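Local coordinates for protein DNA gyrase, B subunit, truncated (Myxococcus xanthus, PDB 3CWV) that probably takes part, as a type II topoisomerase subunit of the GyrB family, in the ATP-dependent breakage, passage and rejoining of double-stranded DNA, at residues L34-L39 with S175-E180; C51-L56 with M145-E150; S251-F256 with V263-H268. One frame throughout, in Å; residues are numbered along the deposited sequence.

Interaction 1 of 3, residues L34-L39 with S175-E180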
loop_
_atom_site.group_PDB
_atom_site.type_symbol
_atom_site.label_atom_id
_atom_site.label_comp_id
_atom_site.label_asym_id
_atom_site.label_seq_id
_atom_site.Cartn_x
_atom_site.Cartn_y
_atom_site.Cartn_z
ATOM N N LEU A 34 0.106 -0.274 13.787
ATOM C CA LEU A 34 0.813 -1.534 13.966
ATOM C C LEU A 34 0.435 -2.526 12.884
ATOM O O LEU A 34 1.287 -3.282 12.385
ATOM C CB LEU A 34 0.514 -2.124 15.353
ATOM C CG LEU A 34 0.810 -1.252 16.577
ATOM C CD1 LEU A 34 0.524 -2.133 17.803
ATOM C CD2 LEU A 34 2.260 -0.744 16.617
ATOM N N VAL A 35 -0.839 -2.551 12.531
ATOM C CA VAL A 35 -1.319 -3.405 11.445
ATOM C C VAL A 35 -0.870 -2.894 10.084
ATOM O O VAL A 35 -0.452 -3.693 9.223
ATOM C CB VAL A 35 -2.869 -3.487 11.426
ATOM C CG1 VAL A 35 -3.309 -4.456 10.336
ATOM C CG2 VAL A 35 -3.364 -3.986 12.780
ATOM N N TYR A 36 -0.956 -1.579 9.878
ATOM C CA TYR A 36 -0.547 -0.988 8.589
ATOM C C TYR A 36 0.941 -1.262 8.321
ATOM O O TYR A 36 1.330 -1.473 7.163
ATOM C CB TYR A 36 -0.802 0.526 8.564
ATOM C CG TYR A 36 -2.270 0.929 8.735
ATOM C CD1 TYR A 36 -3.317 0.075 8.363
ATOM C CD2 TYR A 36 -2.597 2.187 9.246
ATOM C CE1 TYR A 36 -4.668 0.478 8.512
ATOM C CE2 TYR A 36 -3.934 2.582 9.416
ATOM C CZ TYR A 36 -4.944 1.731 9.043
ATOM O OH TYR A 36 -6.242 2.125 9.213
ATOM N N PHE A 37 1.768 -1.249 9.372
ATOM C CA PHE A 37 3.203 -1.567 9.197
ATOM C C PHE A 37 3.385 -2.991 8.643
ATOM O O PHE A 37 4.245 -3.241 7.771
ATOM C CB PHE A 37 4.015 -1.420 10.505
ATOM C CG PHE A 37 4.045 -0.003 11.096
ATOM C CD1 PHE A 37 3.914 1.118 10.293
ATOM C CD2 PHE A 37 4.265 0.168 12.465
ATOM C CE1 PHE A 37 3.987 2.435 10.858
ATOM C CE2 PHE A 37 4.334 1.448 13.029
ATOM C CZ PHE A 37 4.196 2.582 12.224
ATOM N N LEU A 38 2.629 -3.949 9.182
ATOM C CA LEU A 38 2.640 -5.329 8.620
ATOM C C LEU A 38 2.195 -5.397 7.155
ATOM O O LEU A 38 2.865 -6.011 6.311
ATOM C CB LEU A 38 1.812 -6.300 9.475
ATOM C CG LEU A 38 2.521 -7.060 10.584
ATOM C CD1 LEU A 38 1.476 -7.845 11.370
ATOM C CD2 LEU A 38 3.606 -8.043 10.010
ATOM N N LEU A 39 1.039 -4.829 6.844
ATOM C CA LEU A 39 0.585 -4.721 5.450
ATOM C C LEU A 39 1.616 -4.070 4.512
ATOM O O LEU A 39 1.777 -4.506 3.356
ATOM C CB LEU A 39 -0.754 -3.941 5.374
ATOM C CG LEU A 39 -1.915 -4.737 6.003
ATOM C CD1 LEU A 39 -3.166 -3.842 6.150
ATOM C CD2 LEU A 39 -2.224 -5.949 5.168
ATOM N N SER A 175 -10.295 -3.834 6.551
ATOM C CA SER A 175 -10.757 -4.389 5.256
ATOM C C SER A 175 -10.559 -3.422 4.110
ATOM O O SER A 175 -10.124 -3.829 3.031
ATOM C CB SER A 175 -12.238 -4.828 5.255
ATOM O OG SER A 175 -12.589 -5.417 6.481
ATOM N N ARG A 176 -10.875 -2.143 4.322
ATOM C CA ARG A 176 -10.608 -1.133 3.295
ATOM C C ARG A 176 -9.128 -1.044 2.919
ATOM O O ARG A 176 -8.810 -0.869 1.758
ATOM C CB ARG A 176 -11.121 0.249 3.709
ATOM C CG ARG A 176 -12.624 0.438 3.493
ATOM C CD ARG A 176 -13.031 1.889 3.663
ATOM N NE ARG A 176 -12.844 2.340 5.040
ATOM C CZ ARG A 176 -13.732 2.157 6.015
ATOM N NH1 ARG A 176 -14.871 1.528 5.766
ATOM N NH2 ARG A 176 -13.477 2.599 7.238
ATOM N N ARG A 177 -8.223 -1.147 3.889
ATOM C CA ARG A 177 -6.793 -1.070 3.575
ATOM C C ARG A 177 -6.368 -2.300 2.770
ATOM O O ARG A 177 -5.496 -2.228 1.893
ATOM C CB ARG A 177 -5.955 -0.928 4.852
ATOM C CG ARG A 177 -4.438 -0.940 4.657
ATOM C CD ARG A 177 -3.879 0.320 3.984
ATOM N NE ARG A 177 -4.190 1.537 4.737
ATOM C CZ ARG A 177 -3.295 2.360 5.291
ATOM N NH1 ARG A 177 -1.978 2.141 5.194
ATOM N NH2 ARG A 177 -3.734 3.430 5.940
ATOM N N CYS A 178 -6.985 -3.431 3.059
ATOM C CA CYS A 178 -6.681 -4.646 2.315
ATOM C C CYS A 178 -7.130 -4.507 0.847
ATOM O O CYS A 178 -6.418 -4.898 -0.082
ATOM C CB CYS A 178 -7.362 -5.842 2.964
ATOM S SG CYS A 178 -6.611 -6.426 4.501
ATOM N N ASN A 179 -8.324 -3.951 0.655
ATOM C CA ASN A 179 -8.862 -3.700 -0.679
ATOM C C ASN A 179 -7.921 -2.785 -1.481
ATOM O O ASN A 179 -7.634 -3.067 -2.652
ATOM C CB ASN A 179 -10.282 -3.113 -0.532
ATOM C CG ASN A 179 -11.069 -3.064 -1.844
ATOM O OD1 ASN A 179 -10.565 -3.352 -2.949
ATOM N ND2 ASN A 179 -12.324 -2.660 -1.719
ATOM N N GLU A 180 -7.428 -1.713 -0.849
ATOM C CA GLU A 180 -6.475 -0.808 -1.477
ATOM C C GLU A 180 -5.200 -1.518 -1.871
ATOM O O GLU A 180 -4.665 -1.275 -2.935
ATOM C CB GLU A 180 -6.040 0.276 -0.514
ATOM C CG GLU A 180 -7.088 1.239 -0.127
ATOM C CD GLU A 180 -6.532 2.281 0.820
ATOM O OE1 GLU A 180 -5.311 2.232 1.142
ATOM O OE2 GLU A 180 -7.318 3.143 1.247
#
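Tyr36 and Arg177 make the main polar-aromatic contact here, a cation-pi stack. The guanidinium lies flat on one face of the phenol ring, with planes 9° apart and Arg177 CZ 3.8 Å from the Tyr36 ring centroid. Its nearest atom pair is Arg177 NH2 to Tyr36 CE2, at 3.6 Å. The bends at chi2 and chi3 (71° and 59°) turn the arginine chain so that its end meets the ring broadside, the two side chains running at about a right angle. His33 also meets the Tyr36 ring, edge-to-face.

A charge pair inside the second segment comes next. Arg177 NE and Glu180 OE1, one helical turn apart, are 3.8 Å from each other. This is a long salt bridge in which the carboxylate oxygen sits well out of the guanidinium plane, so only charge attraction operates.

Apolar contacts continue from the stack along the arginine chain. Leu39 CD1 presses on its aliphatic part at Arg177 CG (3.5 Å), while Leu39 CD2 only brushes Cys178 SG (4.5 Å). Leu39 also touches Leu181 of helix 171-184.

The segment axes stay 11.3 Å apart and run nearly parallel. These are two helices, 28-47 and 171-184, packed side by side on the mixed sheet of the GHKL-type (Bergerat) ATPase fold expected of GyrB.

Interaction 2 of 3, residues C51-L56 with M145-E150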
loop_
_atom_site.group_PDB
_atom_site.type_symbol
_atom_site.label_atom_id
_atom_site.label_comp_id
_atom_site.label_asym_id
_atom_site.label_seq_id
_atom_site.Cartn_x
_atom_site.Cartn_y
_atom_site.Cartn_z
ATOM N N CYS A 51 5.737 -11.851 -3.632
ATOM C CA CYS A 51 4.631 -12.292 -2.778
ATOM C C CYS A 51 3.367 -12.323 -3.596
ATOM O O CYS A 51 3.002 -11.316 -4.216
ATOM C CB CYS A 51 4.458 -11.344 -1.584
ATOM S SG CYS A 51 2.992 -11.813 -0.573
ATOM N N ARG A 52 2.702 -13.476 -3.606
ATOM C CA ARG A 52 1.480 -13.653 -4.378
ATOM C C ARG A 52 0.209 -13.675 -3.531
ATOM O O ARG A 52 -0.882 -13.545 -4.085
ATOM C CB ARG A 52 1.544 -14.957 -5.175
ATOM C CG ARG A 52 2.653 -14.942 -6.259
ATOM C CD ARG A 52 2.782 -16.325 -6.915
ATOM N NE ARG A 52 3.928 -16.363 -7.828
ATOM C CZ ARG A 52 4.653 -17.449 -8.091
ATOM N NH1 ARG A 52 4.365 -18.607 -7.504
ATOM N NH2 ARG A 52 5.677 -17.373 -8.936
ATOM N N ASP A 53 0.345 -13.904 -2.221
ATOM C CA ASP A 53 -0.824 -14.039 -1.316
ATOM C C ASP A 53 -0.535 -13.376 0.026
ATOM O O ASP A 53 0.556 -13.547 0.580
ATOM C CB ASP A 53 -1.209 -15.500 -1.041
ATOM C CG ASP A 53 -1.308 -16.330 -2.299
ATOM O OD1 ASP A 53 -2.432 -16.527 -2.786
ATOM O OD2 ASP A 53 -0.249 -16.761 -2.802
ATOM N N VAL A 54 -1.526 -12.642 0.541
ATOM C CA VAL A 54 -1.455 -11.991 1.853
ATOM C C VAL A 54 -2.793 -12.228 2.543
ATOM O O VAL A 54 -3.851 -11.965 1.946
ATOM C CB VAL A 54 -1.267 -10.438 1.706
ATOM C CG1 VAL A 54 -1.267 -9.751 3.096
ATOM C CG2 VAL A 54 -0.008 -10.113 0.951
ATOM N N VAL A 55 -2.758 -12.732 3.773
ATOM C CA VAL A 55 -3.964 -12.934 4.587
ATOM C C VAL A 55 -3.850 -12.175 5.912
ATOM O O VAL A 55 -2.923 -12.402 6.682
ATOM C CB VAL A 55 -4.168 -14.400 4.924
ATOM C CG1 VAL A 55 -5.534 -14.608 5.647
ATOM C CG2 VAL A 55 -4.119 -15.233 3.635
ATOM N N LEU A 56 -4.814 -11.298 6.175
ATOM C CA LEU A 56 -4.884 -10.563 7.427
ATOM C C LEU A 56 -6.051 -11.125 8.245
ATOM O O LEU A 56 -7.187 -11.278 7.756
ATOM C CB LEU A 56 -5.071 -9.062 7.166
ATOM C CG LEU A 56 -5.227 -8.215 8.429
ATOM C CD1 LEU A 56 -3.883 -8.228 9.192
ATOM C CD2 LEU A 56 -5.644 -6.775 8.135
ATOM N N MET A 145 0.229 -24.679 6.143
ATOM C CA MET A 145 0.380 -23.288 5.730
ATOM C C MET A 145 -1.013 -22.742 5.467
ATOM O O MET A 145 -1.809 -23.435 4.850
ATOM C CB MET A 145 1.184 -23.210 4.427
ATOM C CG MET A 145 2.586 -23.770 4.516
ATOM S SD MET A 145 3.519 -23.676 2.987
ATOM C CE MET A 145 3.774 -21.908 2.819
ATOM N N PRO A 146 -1.319 -21.505 5.942
ATOM C CA PRO A 146 -2.595 -20.855 5.641
ATOM C C PRO A 146 -2.929 -20.814 4.145
ATOM O O PRO A 146 -4.089 -20.984 3.770
ATOM C CB PRO A 146 -2.388 -19.432 6.177
ATOM C CG PRO A 146 -1.450 -19.618 7.301
ATOM C CD PRO A 146 -0.498 -20.683 6.851
ATOM N N VAL A 147 -1.921 -20.564 3.311
ATOM C CA VAL A 147 -2.040 -20.649 1.855
ATOM C C VAL A 147 -0.808 -21.433 1.434
ATOM O O VAL A 147 0.313 -21.057 1.768
ATOM C CB VAL A 147 -2.017 -19.267 1.153
ATOM C CG1 VAL A 147 -2.098 -19.430 -0.388
ATOM C CG2 VAL A 147 -3.127 -18.388 1.664
ATOM N N SER A 148 -1.011 -22.538 0.730
ATOM C CA SER A 148 0.101 -23.419 0.391
ATOM C C SER A 148 1.015 -22.771 -0.631
ATOM O O SER A 148 0.548 -22.158 -1.593
ATOM C CB SER A 148 -0.428 -24.761 -0.125
ATOM O OG SER A 148 0.537 -25.762 0.107
ATOM N N ALA A 149 2.321 -22.854 -0.401
ATOM C CA ALA A 149 3.290 -22.237 -1.298
ATOM C C ALA A 149 4.669 -22.794 -1.003
ATOM O O ALA A 149 4.837 -23.487 -0.010
ATOM C CB ALA A 149 3.284 -20.696 -1.123
ATOM N N GLU A 150 5.665 -22.427 -1.808
ATOM C CA GLU A 150 7.051 -22.862 -1.561
ATOM C C GLU A 150 7.511 -22.442 -0.159
ATOM O O GLU A 150 8.101 -23.243 0.596
ATOM C CB GLU A 150 8.013 -22.260 -2.593
ATOM C CG GLU A 150 7.839 -22.733 -4.012
ATOM C CD GLU A 150 8.960 -22.226 -4.932
ATOM O OE1 GLU A 150 10.000 -21.757 -4.418
ATOM O OE2 GLU A 150 8.800 -22.305 -6.170
#
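Val147 reaches toward strand 53-58 and divides its two methyls between Asp53 and Val55. Starting at the backbone, Val147 CA lies 7.4 Å from Asp53 CA, too wide a separation for main-chain pairing, so the side chains have to bridge the gap. CB mainly serves as the branch point. From it CG1 extends trans to the backbone N (chi1 178°), and this puts the methyl against the carboxylate of Asp53. There Val147 CG1 is 3.7 Å from Asp53 CG and 3.8 Å from Asp53 OD1, with OD2 and CB of the same aspartate only slightly farther. The methyl sits over the flat face of the carboxylate, above CG, rather than at an oxygen, a van der Waals contact. One carboxylate oxygen, Asp53 OD2, is hydrogen-bonded to Thr69 OG1 on the neighbouring strand. The second branch, CG2, takes the other direction and packs methyl to methyl, with Val147 CG2 3.9 Å from Val55 CG2.

Both strand residues belong to the large mixed sheet of the GHKL-type ATPase domain, in which strand 53-58 lies between strands 64-70 and 189-194. Side-chain alternation gives the sidedness: Asp53 and Val55 point at the 145-150 loop, whereas Val54 points away from it and packs on Ala42 of helix 28-47. The loop thus covers the sheet face turned away from that helix. Phe67 of strand 64-70 touches both Pro146 and Val147 and widens the apolar patch. Within the loop the methionine chain folds back across the turn, Met145 SD receiving a weak hydrogen bond from Ala149 N at 3.7 Å. Beyond Ala149, Glu150 OE2 and Arg52 NH1 carry opposite charges but remain 5.9 Å apart, with Arg71 touching both side chains.

Interaction 3 of 3, residues S251-F256 with V263-H268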
loop_
_atom_site.group_PDB
_atom_site.type_symbol
_atom_site.label_atom_id
_atom_site.label_comp_id
_atom_site.label_asym_id
_atom_site.label_seq_id
_atom_site.Cartn_x
_atom_site.Cartn_y
_atom_site.Cartn_z
ATOM N N SER A 251 -15.652 15.336 -7.007
ATOM C CA SER A 251 -14.343 15.036 -7.577
ATOM C C SER A 251 -13.575 14.215 -6.554
ATOM O O SER A 251 -13.657 14.487 -5.360
ATOM C CB SER A 251 -13.588 16.334 -7.863
ATOM O OG SER A 251 -12.534 16.133 -8.793
ATOM N N THR A 252 -12.856 13.198 -7.022
ATOM C CA THR A 252 -12.032 12.378 -6.147
ATOM C C THR A 252 -10.641 12.217 -6.766
ATOM O O THR A 252 -10.510 11.803 -7.916
ATOM C CB THR A 252 -12.700 10.999 -5.886
ATOM O OG1 THR A 252 -13.898 11.194 -5.121
ATOM C CG2 THR A 252 -11.768 10.050 -5.128
ATOM N N LEU A 253 -9.607 12.569 -6.002
ATOM C CA LEU A 253 -8.227 12.398 -6.460
ATOM C C LEU A 253 -7.430 11.710 -5.350
ATOM O O LEU A 253 -7.183 12.303 -4.302
ATOM C CB LEU A 253 -7.613 13.749 -6.862
ATOM C CG LEU A 253 -6.213 13.793 -7.507
ATOM C CD1 LEU A 253 -5.979 12.631 -8.431
ATOM C CD2 LEU A 253 -5.986 15.084 -8.257
ATOM N N LEU A 254 -7.085 10.441 -5.573
ATOM C CA LEU A 254 -6.327 9.636 -4.607
ATOM C C LEU A 254 -4.930 9.403 -5.170
ATOM O O LEU A 254 -4.796 8.928 -6.299
ATOM C CB LEU A 254 -6.978 8.264 -4.451
ATOM C CG LEU A 254 -8.132 7.968 -3.478
ATOM C CD1 LEU A 254 -8.863 9.193 -2.929
ATOM C CD2 LEU A 254 -9.097 6.922 -4.073
ATOM N N SER A 255 -3.891 9.741 -4.407
ATOM C CA SER A 255 -2.529 9.514 -4.909
ATOM C C SER A 255 -1.720 8.764 -3.863
ATOM O O SER A 255 -1.989 8.897 -2.660
ATOM C CB SER A 255 -1.844 10.815 -5.296
ATOM O OG SER A 255 -1.855 11.728 -4.232
ATOM N N PHE A 256 -0.763 7.962 -4.328
ATOM C CA PHE A 256 0.014 7.080 -3.459
ATOM C C PHE A 256 1.463 7.069 -3.903
ATOM O O PHE A 256 1.741 7.237 -5.077
ATOM C CB PHE A 256 -0.502 5.632 -3.556
ATOM C CG PHE A 256 -1.940 5.475 -3.156
ATOM C CD1 PHE A 256 -2.273 5.107 -1.865
ATOM C CD2 PHE A 256 -2.958 5.737 -4.073
ATOM C CE1 PHE A 256 -3.610 4.975 -1.483
ATOM C CE2 PHE A 256 -4.292 5.640 -3.712
ATOM C CZ PHE A 256 -4.624 5.238 -2.418
ATOM N N VAL A 263 -1.596 12.667 0.663
ATOM C CA VAL A 263 -2.809 13.497 0.689
ATOM C C VAL A 263 -2.663 14.896 0.085
ATOM O O VAL A 263 -3.678 15.528 -0.217
ATOM C CB VAL A 263 -3.471 13.600 2.103
ATOM C CG1 VAL A 263 -3.845 12.224 2.628
ATOM C CG2 VAL A 263 -2.547 14.322 3.103
ATOM N N ARG A 264 -1.430 15.389 -0.085
ATOM C CA ARG A 264 -1.213 16.659 -0.801
ATOM C C ARG A 264 -0.490 16.454 -2.142
ATOM O O ARG A 264 0.129 17.368 -2.701
ATOM C CB ARG A 264 -0.515 17.705 0.089
ATOM C CG ARG A 264 -1.358 18.083 1.325
ATOM C CD ARG A 264 -0.718 19.220 2.171
ATOM N NE ARG A 264 0.457 18.748 2.898
ATOM C CZ ARG A 264 1.713 19.014 2.550
ATOM N NH1 ARG A 264 2.719 18.537 3.273
ATOM N NH2 ARG A 264 1.970 19.783 1.502
ATOM N N HIS A 265 -0.590 15.236 -2.653
ATOM C CA HIS A 265 -0.251 14.955 -4.050
ATOM C C HIS A 265 1.219 15.223 -4.329
ATOM O O HIS A 265 2.062 14.664 -3.642
ATOM C CB HIS A 265 -1.243 15.655 -5.002
ATOM C CG HIS A 265 -2.673 15.351 -4.674
ATOM N ND1 HIS A 265 -3.147 14.058 -4.595
ATOM C CD2 HIS A 265 -3.713 16.156 -4.340
ATOM C CE1 HIS A 265 -4.425 14.079 -4.246
ATOM N NE2 HIS A 265 -4.794 15.340 -4.088
ATOM N N GLY A 266 1.547 16.040 -5.318
ATOM C CA GLY A 266 2.943 16.236 -5.674
ATOM C C GLY A 266 3.253 15.868 -7.110
ATOM O O GLY A 266 2.373 15.868 -7.973
ATOM N N ALA A 267 4.511 15.520 -7.353
ATOM C CA ALA A 267 5.046 15.433 -8.709
ATOM C C ALA A 267 4.377 14.359 -9.576
ATOM O O ALA A 267 4.221 14.555 -10.778
ATOM C CB ALA A 267 6.559 15.202 -8.655
ATOM N N HIS A 268 4.000 13.233 -8.965
ATOM C CA HIS A 268 3.328 12.152 -9.691
ATOM C C HIS A 268 1.970 12.640 -10.221
ATOM O O HIS A 268 1.646 12.467 -11.403
ATOM C CB HIS A 268 3.182 10.877 -8.819
ATOM C CG HIS A 268 2.604 11.120 -7.451
ATOM N ND1 HIS A 268 1.942 10.143 -6.735
ATOM C CD2 HIS A 268 2.606 12.222 -6.663
ATOM C CE1 HIS A 268 1.568 10.628 -5.563
ATOM N NE2 HIS A 268 1.963 11.887 -5.493
#
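Strand 252-257 and the loop leading into helix 267-284 meet inside a beta-alpha-beta unit of what is, by family, the S5-type transducer domain of GyrB. Strand 252-257 turns into the short strand 260-261, and the chain then runs through the loop into helix 267-284 before strand 300-307 returns alongside and parallel to strand 252-257, completing the crossover.

Ser255 and His265 anchor the turn-back, their CA atoms being 6.0 Å apart. Ser255 OG and His265 ND1 are joined by a short hydrogen bond of 2.7 Å, for which either atom could be the donor. The serine hydroxyl approaches the imidazole at its edge, close to the ring plane. It has a second partner in Thr262 OG1, so two bonds grip the one oxygen and tie the loop to the strand. Leu253 lies over one face of the same ring. Its CG makes an off-centre CH-pi contact, 4.2 Å from the His265 centroid and 30° off the normal, and Leu253 O lies 3.3 Å from His265 CE1.

Gly266 is the N-cap of helix 267-284, and its backbone takes a shape that only glycine adopts comfortably. Two residues further, in the first turn of the helix, the side chain of His268 is folded in over its own main chain (chi1 50°), and this swings the ring back over the start of the helix toward the strand. Val304 and Val306 of strand 300-307 also touch the His268 ring. Its CE1 presses on Ser255 CB at 3.4 Å, and at another corner of the ring His268 NE2 donates a weak hydrogen bond of 3.3 Å to His265 O.

From the N terminus, helix 28-47 supplies the first half of interaction 1, and its loop closes only at 175-180, after 135 intervening residues. Interaction 2 opens on the following strand and closes at 145-150, so it nests inside that loop. The two also touch: Leu56 CD2 lies 3.8 Å from Cys178 SG and 4.0 Å from Val35 CG1, joining the helical layer to the sheet. Interaction 3 follows in series, with just six residues between its segments. A packing contact, Glu180 OE1 to Phe256 CE1 at 4.2 Å, brings helix 171-184 of the ATPase-like part against strand 252-257 of the transducer region, whereas interactions 2 and 3 lie on opposite sides of the chain's centre.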